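Local coordinates for uncharacterized protein AsqI (Emericella nidulans, PDB 5YY3) that catalyses the zinc-dependent conversion of 4'-methoxycyclopenin into 4'-methoxyviridicatin, with release of methyl isocyanate, in aspoquinolone biosynthesis, at residues A252-L257 and A387-C392. Numbering follows the deposited sequence.
Sequences APISSL and APRDPC
Ile254 meets the guanidinium of Arg389 through the end of its longer branch. Its CD1 lies 4.1 Å from Arg389 NH1, and the two side chains cross at about a right angle. Ile254 to Leu257 form a type I beta turn, closed by the bond from Leu257 N to Ile254 O. Ser255 OG is hydrogen-bonded to Gly159 O. The turn brings round Leu257, which carries most of the contact from its side. Leu257 CD1 sits 3.6 Å above the guanidinium plane, offset toward the rim and closest to Arg389 NE at 3.7 Å. Both segments lie in the hemocyanin-like domain, the copper domain of tyrosinase-family relatives, which here binds one zinc ion. The turn lies in the long loop between helices 210-231 and 288-304 and meets the 3-10 segment 387-389. Asp390 is the N-cap of helix 391-410; its OD1 accepts from Cys392 N at 3.0 Å. Arg389 reaches the loop because its chain is extended from CG to NE (chi2 176°, chi3 175°). Arg389 NH1 donates to Met456 O and forms a salt bridge with Asp178 OD1, which probably balances the buried charge. Arg389 also touches Asn183 on helix 180-193, which carries zinc ligands His186 and His190.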
# COMPACT_ATOMS: atom_id res chain seq x y z
N ALA A 252 18.48 8.53 -4.57
CA ALA A 252 19.60 8.73 -3.67
C ALA A 252 20.46 7.48 -3.63
O ALA A 252 19.96 6.40 -3.31
CB ALA A 252 19.10 9.07 -2.27
N PRO A 253 21.76 7.60 -3.95
CA PRO A 253 22.65 6.43 -3.91
C PRO A 253 22.63 5.79 -2.52
O PRO A 253 22.34 6.52 -1.56
CB PRO A 253 24.03 7.02 -4.25
CG PRO A 253 23.76 8.32 -4.89
CD PRO A 253 22.48 8.83 -4.31
N ILE A 254 22.89 4.48 -2.39
CA ILE A 254 22.91 3.87 -1.06
C ILE A 254 23.92 4.58 -0.18
O ILE A 254 25.03 4.89 -0.63
CB ILE A 254 23.27 2.39 -1.02
CG1 ILE A 254 22.98 1.71 -2.34
CG2 ILE A 254 22.52 1.69 0.12
CD1 ILE A 254 23.25 0.28 -2.21
N SER A 255 23.53 4.78 1.07
CA SER A 255 24.15 5.77 1.94
C SER A 255 25.68 5.72 1.92
O SER A 255 26.33 6.75 2.01
CB SER A 255 23.62 5.57 3.35
OG SER A 255 22.29 5.10 3.27
N SER A 256 26.25 4.54 1.75
CA SER A 256 27.70 4.42 1.75
C SER A 256 28.32 5.17 0.56
O SER A 256 29.44 5.67 0.65
CB SER A 256 28.09 2.93 1.74
OG SER A 256 27.24 2.16 2.60
N LEU A 257 27.57 5.30 -0.54
CA LEU A 257 28.06 5.92 -1.77
C LEU A 257 27.78 7.41 -1.84
O LEU A 257 28.31 8.10 -2.71
CB LEU A 257 27.42 5.25 -3.00
CG LEU A 257 27.70 3.78 -3.31
CD1 LEU A 257 26.86 3.34 -4.48
CD2 LEU A 257 29.17 3.57 -3.60
N ALA A 387 25.83 3.45 -12.91
CA ALA A 387 24.68 3.70 -13.78
C ALA A 387 23.52 2.70 -13.55
O ALA A 387 22.37 3.13 -13.41
CB ALA A 387 25.11 3.69 -15.23
N PRO A 388 23.81 1.36 -13.52
CA PRO A 388 22.69 0.43 -13.29
C PRO A 388 21.92 0.67 -11.99
O PRO A 388 20.77 0.24 -11.89
CB PRO A 388 23.38 -0.95 -13.24
CG PRO A 388 24.62 -0.78 -14.02
CD PRO A 388 25.07 0.64 -13.80
N ARG A 389 22.52 1.36 -11.03
CA ARG A 389 21.86 1.59 -9.75
C ARG A 389 20.72 2.60 -9.88
O ARG A 389 19.74 2.55 -9.14
CB ARG A 389 22.85 2.09 -8.70
CG ARG A 389 24.15 1.33 -8.60
CD ARG A 389 25.06 1.99 -7.59
NE ARG A 389 26.26 1.19 -7.41
CZ ARG A 389 26.36 0.18 -6.54
NH1 ARG A 389 25.34 -0.12 -5.76
NH2 ARG A 389 27.49 -0.52 -6.46
N ASP A 390 20.87 3.52 -10.83
CA ASP A 390 19.99 4.68 -10.97
C ASP A 390 18.80 4.41 -11.90
O ASP A 390 18.99 4.00 -13.05
CB ASP A 390 20.83 5.85 -11.49
CG ASP A 390 20.15 7.19 -11.35
OD1 ASP A 390 18.90 7.24 -11.36
OD2 ASP A 390 20.89 8.20 -11.25
N PRO A 391 17.56 4.63 -11.42
CA PRO A 391 16.39 4.36 -12.27
C PRO A 391 16.33 5.23 -13.52
O PRO A 391 15.70 4.82 -14.50
CB PRO A 391 15.20 4.67 -11.35
CG PRO A 391 15.74 4.50 -9.97
CD PRO A 391 17.17 5.02 -10.05
N CYS A 392 16.95 6.41 -13.53
CA CYS A 392 16.88 7.21 -14.76
C CYS A 392 17.60 6.51 -15.92
O CYS A 392 17.21 6.65 -17.08
CB CYS A 392 17.44 8.63 -14.56
SG CYS A 392 19.23 8.81 -14.37